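Local structure of sensor histidine kinase CitA (Klebsiella pneumoniae, 1P0Z) at residues P23-V26 with E27-K31; V121-I125 with E126-H130. The protein senses citrate through this periplasmic PAS-type (Cache) domain and, as the homodimeric histidine kinase of a two-component system, probably phosphorylates the response regulator CitB. All blocks are in the same frame, centred on the assembly; numbering follows the deposited sequence. Where two conformers were deposited one is given.

Contact 1: P23-V26 with E27-K31; sequences PELV and EAVQK
L25 and V29 sit one helical turn apart on the short helix 23-30 and meet at an angle, methyl against methyl: CD1 of L25 lies 4.0 Å from CG2 of V29. The leucine swings its CG away from the backbone N (chi1 -180°), beside its own carbonyl carbon, which carries the branch up the helix towards V29. The valine's CG2 leans over the backbone, 3.2 Å from O of L25, the same carbonyl that accepts the N-H of V29. In the sheet, L25 rests on V119 and V29 on I116, both also on I108.

V26 and Q30 behave differently, running side by side and pointing the same way. CG of Q30 lies 3.1 Å from O of V26, and in the conformer described OE1 passes 3.9 Å from CG1 of the valine, a loose contact. Beneath both pairs run the i to i+4 bonds of an alpha-helix, among them N of A28 to O of E24 at 2.9 Å.

On the solvent side, NZ of K31 reaches back to OE2 of E27, 2.6 Å away, approaching from above the carboxylate plane, while E24 forms its salt bridge with R36. The chemistry is that of an amphipathic helix: aliphatic branches seal it to the sheet, and ion pairs link its polar flank to K31 just along the chain and, through E24 and R36, to helix 34-47.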
loop_
_atom_site.group_PDB
_atom_site.type_symbol
_atom_site.label_atom_id
_atom_site.label_comp_id
_atom_site.label_asym_id
_atom_site.label_seq_id
_atom_site.Cartn_x
_atom_site.Cartn_y
_atom_site.Cartn_z
ATOM N N PRO A 23 -6.409 -13.254 -3.173
ATOM C CA PRO A 23 -7.605 -13.733 -2.477
ATOM C C PRO A 23 -7.382 -13.888 -0.975
ATOM O O PRO A 23 -8.277 -13.583 -0.196
ATOM C CB PRO A 23 -7.895 -15.084 -3.158
ATOM C CG PRO A 23 -7.427 -14.841 -4.564
ATOM C CD PRO A 23 -6.101 -14.085 -4.349
ATOM N N GLU A 24 -6.213 -14.364 -0.562
ATOM C CA GLU A 24 -5.960 -14.513 0.873
ATOM C C GLU A 24 -5.963 -13.182 1.618
ATOM O O GLU A 24 -6.398 -13.111 2.793
ATOM C CB GLU A 24 -4.634 -15.227 1.109
ATOM C CG GLU A 24 -4.687 -16.702 0.706
ATOM C CD GLU A 24 -3.476 -17.479 1.172
ATOM O OE1 GLU A 24 -2.411 -17.408 0.528
ATOM O OE2 GLU A 24 -3.590 -18.163 2.202
ATOM N N LEU A 25 -5.480 -12.128 0.958
ATOM C CA LEU A 25 -5.473 -10.820 1.614
ATOM C C LEU A 25 -6.892 -10.280 1.667
ATOM O O LEU A 25 -7.294 -9.695 2.668
ATOM C CB LEU A 25 -4.571 -9.816 0.869
ATOM C CG LEU A 25 -4.542 -8.437 1.549
ATOM C CD1 LEU A 25 -3.963 -8.531 2.951
ATOM C CD2 LEU A 25 -3.680 -7.478 0.690
ATOM N N VAL A 26 -7.658 -10.466 0.592
ATOM C CA VAL A 26 -9.034 -10.000 0.576
ATOM C C VAL A 26 -9.764 -10.645 1.764
ATOM O O VAL A 26 -10.455 -9.966 2.513
ATOM C CB VAL A 26 -9.747 -10.405 -0.737
ATOM C CG1 VAL A 26 -11.263 -10.155 -0.614
ATOM C CG2 VAL A 26 -9.173 -9.634 -1.907
ATOM N N GLU A 27 -9.581 -11.954 1.933
ATOM C CA GLU A 27 -10.222 -12.654 3.054
ATOM C C GLU A 27 -9.757 -12.183 4.426
ATOM O O GLU A 27 -10.591 -11.944 5.317
ATOM C CB GLU A 27 -10.004 -14.167 2.955
ATOM C CG GLU A 27 -10.701 -14.935 4.098
ATOM C CD GLU A 27 -10.578 -16.437 3.971
ATOM O OE1 GLU A 27 -11.082 -16.988 2.971
ATOM O OE2 GLU A 27 -9.984 -17.069 4.871
ATOM N N ALA A 28 -8.444 -12.016 4.594
ATOM C CA ALA A 28 -7.902 -11.591 5.874
ATOM C C ALA A 28 -8.407 -10.188 6.227
ATOM O O ALA A 28 -8.662 -9.888 7.398
ATOM C CB ALA A 28 -6.368 -11.631 5.839
ATOM N N VAL A 29 -8.576 -9.329 5.220
ATOM C CA VAL A 29 -9.070 -7.982 5.486
ATOM C C VAL A 29 -10.564 -7.998 5.877
ATOM O O VAL A 29 -10.980 -7.268 6.770
ATOM C CB VAL A 29 -8.843 -7.060 4.245
ATOM C CG1 VAL A 29 -9.581 -5.720 4.397
ATOM C CG2 VAL A 29 -7.338 -6.800 4.089
ATOM N N GLN A 30 -11.361 -8.815 5.191
ATOM C CA GLN A 30 -12.790 -8.927 5.473
ATOM C C GLN A 30 -12.990 -9.374 6.912
ATOM O O GLN A 30 -13.889 -8.893 7.595
ATOM C CB GLN A 30 -13.454 -9.938 4.521
ATOM C CG GLN A 30 -13.507 -9.455 3.087
ATOM C CD GLN A 30 -14.121 -10.451 2.123
ATOM O OE1 GLN A 30 -13.730 -11.623 2.076
ATOM N NE2 GLN A 30 -15.078 -9.979 1.328
ATOM N N LYS A 31 -12.133 -10.291 7.356
ATOM C CA LYS A 31 -12.176 -10.834 8.718
ATOM C C LYS A 31 -11.447 -9.985 9.759
ATOM O O LYS A 31 -11.529 -10.263 10.968
ATOM C CB LYS A 31 -11.550 -12.232 8.735
ATOM C CG LYS A 31 -12.300 -13.276 7.937
ATOM C CD LYS A 31 -11.538 -14.568 7.911
ATOM C CE LYS A 31 -12.300 -15.632 7.139
ATOM N NZ LYS A 31 -11.501 -16.879 7.017
#

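Contact 2: V121-I125 with E126-H130; sequences VGYTI and EQLEH. Unlike the reference sequence in segment 126-130: H130 (reference Asn). With MO7 (bis(mu4-oxo)-bis(mu3-oxo)-octakis(mu2-oxo)-dodecaoxo-heptamolybdenum (VI)), chain M.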
loop_
_atom_site.group_PDB
_atom_site.type_symbol
_atom_site.label_atom_id
_atom_site.label_comp_id
_atom_site.label_asym_id
_atom_site.label_seq_id
_atom_site.Cartn_x
_atom_site.Cartn_y
_atom_site.Cartn_z
ATOM N N VAL A 121 2.435 0.507 -1.696
ATOM C CA VAL A 121 3.806 0.004 -1.709
ATOM C C VAL A 121 4.664 1.247 -1.931
ATOM O O VAL A 121 4.485 1.961 -2.906
ATOM C CB VAL A 121 4.006 -1.006 -2.853
ATOM C CG1 VAL A 121 5.466 -1.349 -3.008
ATOM C CG2 VAL A 121 3.134 -2.267 -2.570
ATOM N N GLY A 122 5.607 1.479 -1.039
ATOM C CA GLY A 122 6.376 2.711 -1.135
ATOM C C GLY A 122 7.883 2.572 -1.189
ATOM O O GLY A 122 8.461 1.632 -0.636
ATOM N N TYR A 123 8.485 3.538 -1.894
ATOM C CA TYR A 123 9.951 3.617 -2.034
ATOM C C TYR A 123 10.396 5.005 -1.579
ATOM O O TYR A 123 10.033 6.003 -2.190
ATOM C CB TYR A 123 10.388 3.442 -3.489
ATOM C CG TYR A 123 10.257 2.028 -4.013
ATOM C CD1 TYR A 123 9.011 1.504 -4.361
ATOM C CD2 TYR A 123 11.386 1.231 -4.178
ATOM C CE1 TYR A 123 8.886 0.196 -4.877
ATOM C CE2 TYR A 123 11.288 -0.079 -4.684
ATOM C CZ TYR A 123 10.022 -0.583 -5.026
ATOM O OH TYR A 123 9.946 -1.869 -5.476
ATOM N N THR A 124 11.136 5.103 -0.477
ATOM C CA THR A 124 11.571 6.425 -0.021
ATOM C C THR A 124 12.705 6.902 -0.942
ATOM O O THR A 124 13.735 6.247 -1.086
ATOM C CB THR A 124 12.029 6.365 1.444
ATOM O OG1 THR A 124 10.883 6.089 2.254
ATOM C CG2 THR A 124 12.691 7.707 1.876
ATOM N N ILE A 125 12.501 8.073 -1.516
ATOM C CA ILE A 125 13.371 8.614 -2.523
ATOM C C ILE A 125 14.824 8.788 -2.179
ATOM O O ILE A 125 15.714 8.449 -2.985
ATOM C CB ILE A 125 12.722 9.913 -3.096
ATOM C CG1 ILE A 125 11.439 9.505 -3.871
ATOM C CG2 ILE A 125 13.647 10.576 -4.112
ATOM C CD1 ILE A 125 10.516 10.670 -4.244
ATOM N N GLU A 126 15.076 9.252 -0.980
ATOM C CA GLU A 126 16.441 9.478 -0.611
ATOM C C GLU A 126 17.222 8.188 -0.564
ATOM O O GLU A 126 18.443 8.229 -0.714
ATOM C CB GLU A 126 16.491 10.240 0.725
ATOM C CG GLU A 126 17.611 9.842 1.684
ATOM C CD GLU A 126 17.196 8.678 2.584
ATOM O OE1 GLU A 126 16.193 8.800 3.325
ATOM O OE2 GLU A 126 17.868 7.636 2.553
ATOM N N GLN A 127 16.541 7.054 -0.376
ATOM C CA GLN A 127 17.192 5.756 -0.291
ATOM C C GLN A 127 17.359 5.017 -1.634
ATOM O O GLN A 127 17.898 3.920 -1.687
ATOM C CB GLN A 127 16.426 4.869 0.687
ATOM C CG GLN A 127 16.440 5.344 2.144
ATOM C CD GLN A 127 15.384 4.625 2.985
ATOM O OE1 GLN A 127 15.235 3.403 2.907
ATOM N NE2 GLN A 127 14.650 5.385 3.787
ATOM N N LEU A 128 16.876 5.596 -2.723
ATOM C CA LEU A 128 17.050 4.931 -4.010
ATOM C C LEU A 128 18.546 4.803 -4.361
ATOM O O LEU A 128 19.335 5.677 -4.038
ATOM C CB LEU A 128 16.382 5.743 -5.121
ATOM C CG LEU A 128 14.853 5.816 -5.028
ATOM C CD1 LEU A 128 14.333 6.726 -6.130
ATOM C CD2 LEU A 128 14.251 4.430 -5.153
ATOM N N GLU A 129 18.891 3.738 -5.079
ATOM C CA GLU A 129 20.242 3.494 -5.534
ATOM C C GLU A 129 20.234 4.079 -6.931
ATOM O O GLU A 129 19.654 3.556 -7.884
ATOM C CB GLU A 129 20.538 2.007 -5.612
ATOM C CG GLU A 129 22.016 1.755 -5.682
ATOM C CD GLU A 129 22.667 2.105 -4.376
ATOM O OE1 GLU A 129 22.319 1.453 -3.373
ATOM O OE2 GLU A 129 23.504 3.034 -4.348
ATOM N N HIS A 130 20.884 5.204 -7.035
ATOM C CA HIS A 130 20.878 5.890 -8.277
ATOM C C HIS A 130 21.587 5.219 -9.429
ATOM O O HIS A 130 22.468 4.357 -9.261
ATOM C CB HIS A 130 21.381 7.309 -8.025
ATOM C CG HIS A 130 20.593 8.017 -6.956
ATOM N ND1 HIS A 130 19.273 8.369 -7.125
ATOM C CD2 HIS A 130 20.913 8.360 -5.685
ATOM C CE1 HIS A 130 18.812 8.897 -6.006
ATOM N NE2 HIS A 130 19.786 8.903 -5.115
HETATM MO MO1 MO7 M . 16.836 7.463 -13.427
HETATM O O1 MO7 M . 16.522 6.578 -14.743
HETATM O O2 MO7 M . 16.915 8.585 -11.651
HETATM O O3 MO7 M . 16.682 6.114 -12.074
HETATM O O4 MO7 M . 18.630 7.597 -13.453
HETATM O O5 MO7 M . 14.615 7.322 -13.114
HETATM MO MO2 MO7 M . 19.035 9.002 -11.523
HETATM O O6 MO7 M . 19.190 9.911 -10.170
HETATM O O7 MO7 M . 18.837 7.332 -10.682
HETATM O O8 MO7 M . 20.689 8.830 -12.099
HETATM MO MO3 MO7 M . 16.926 7.112 -10.093
HETATM O O9 MO7 M . 14.971 6.918 -10.334
HETATM O O10 MO7 M . 16.888 8.225 -8.783
HETATM O O11 MO7 M . 17.242 5.614 -9.303
HETATM MO MO4 MO7 M . 14.469 5.681 -11.772
HETATM O O12 MO7 M . 14.589 4.844 -13.503
HETATM O O13 MO7 M . 14.971 4.212 -10.947
HETATM O O14 MO7 M . 12.713 5.753 -11.535
HETATM MO MO5 MO7 M . 14.080 6.161 -14.806
HETATM O O15 MO7 M . 12.358 5.996 -14.697
HETATM O O16 MO7 M . 14.464 5.272 -16.237
HETATM O O17 MO7 M . 16.289 9.168 -14.074
HETATM O O18 MO7 M . 18.422 10.386 -12.666
HETATM O O19 MO7 M . 14.206 7.946 -15.489
HETATM MO MO6 MO7 M . 16.463 10.546 -12.390
HETATM MO MO7 MO7 M . 14.036 9.177 -14.061
HETATM O O20 MO7 M . 14.563 10.073 -12.462
HETATM O O21 MO7 M . 16.464 11.302 -10.948
HETATM O O22 MO7 M . 16.361 11.857 -13.553
HETATM O O23 MO7 M . 14.123 10.587 -15.136
HETATM O O24 MO7 M . 12.327 9.046 -13.733
#
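A single 3-10 turn ends the last strand of the PAS-type sheet, 115-124, and leads the chain into the C-terminal segment that binds a heptamolybdate cluster. Two i to i+3 bonds make the turn. N of Q127 donates to O of T124 at 3.0 Å, and N of L128 donates to O of I125 at 3.1 Å with a nearly straight N-H (165°); in both, the donor stands above the carbonyl plane.

Round this turn the side chains of T124 and Q127 run across one another, NE2 of the amide lying 3.6 Å from the threonine methyl CG2 in the conformer described. In it that methyl is set anti to the backbone N (chi1 -67° for OG1), which turns it to the amide and to OE1 of E126, while OG1 hydrogen-bonds to O of L98. L128 folds back over the turn, its CG 3.4 Å from O of I125, and its CD2 comes within 4.3 Å of CB of Y123. The tyrosine OH is hydrogen-bonded to both D49 and Q15, which ties the strand end to helix 6-20 through Q15.

Beyond the turn, O of L128 lies over one face of the H130 imidazole, offset toward its rim. H130 stands where the reference sequence has Asn, so this residue's bond to the cluster is probably a feature of the crystallised fragment. Its ND1 donates to O10 of the heptamolybdate, 2.9 Å away and near the plane of the ring.

The two contacts are local turns of one Cache domain and stand on opposite sides of its centre, about 28 Å apart between centres, with nearest atoms about 9 Å apart and no touch. Strand 115-124 connects them: contact 1 rests on its I116 and V119, and contact 2 is built on its far end. Neither holds a citrate-binding residue: the side chain of V29 is about 11 Å from that of R62, and that of T124 about 8 Å from that of R103. A sodium ion lies about 8 Å from the side chain of V26. Of the two contacts, contact 2 supplies part of the heptamolybdate pocket, which H5 and Y6 help to complete.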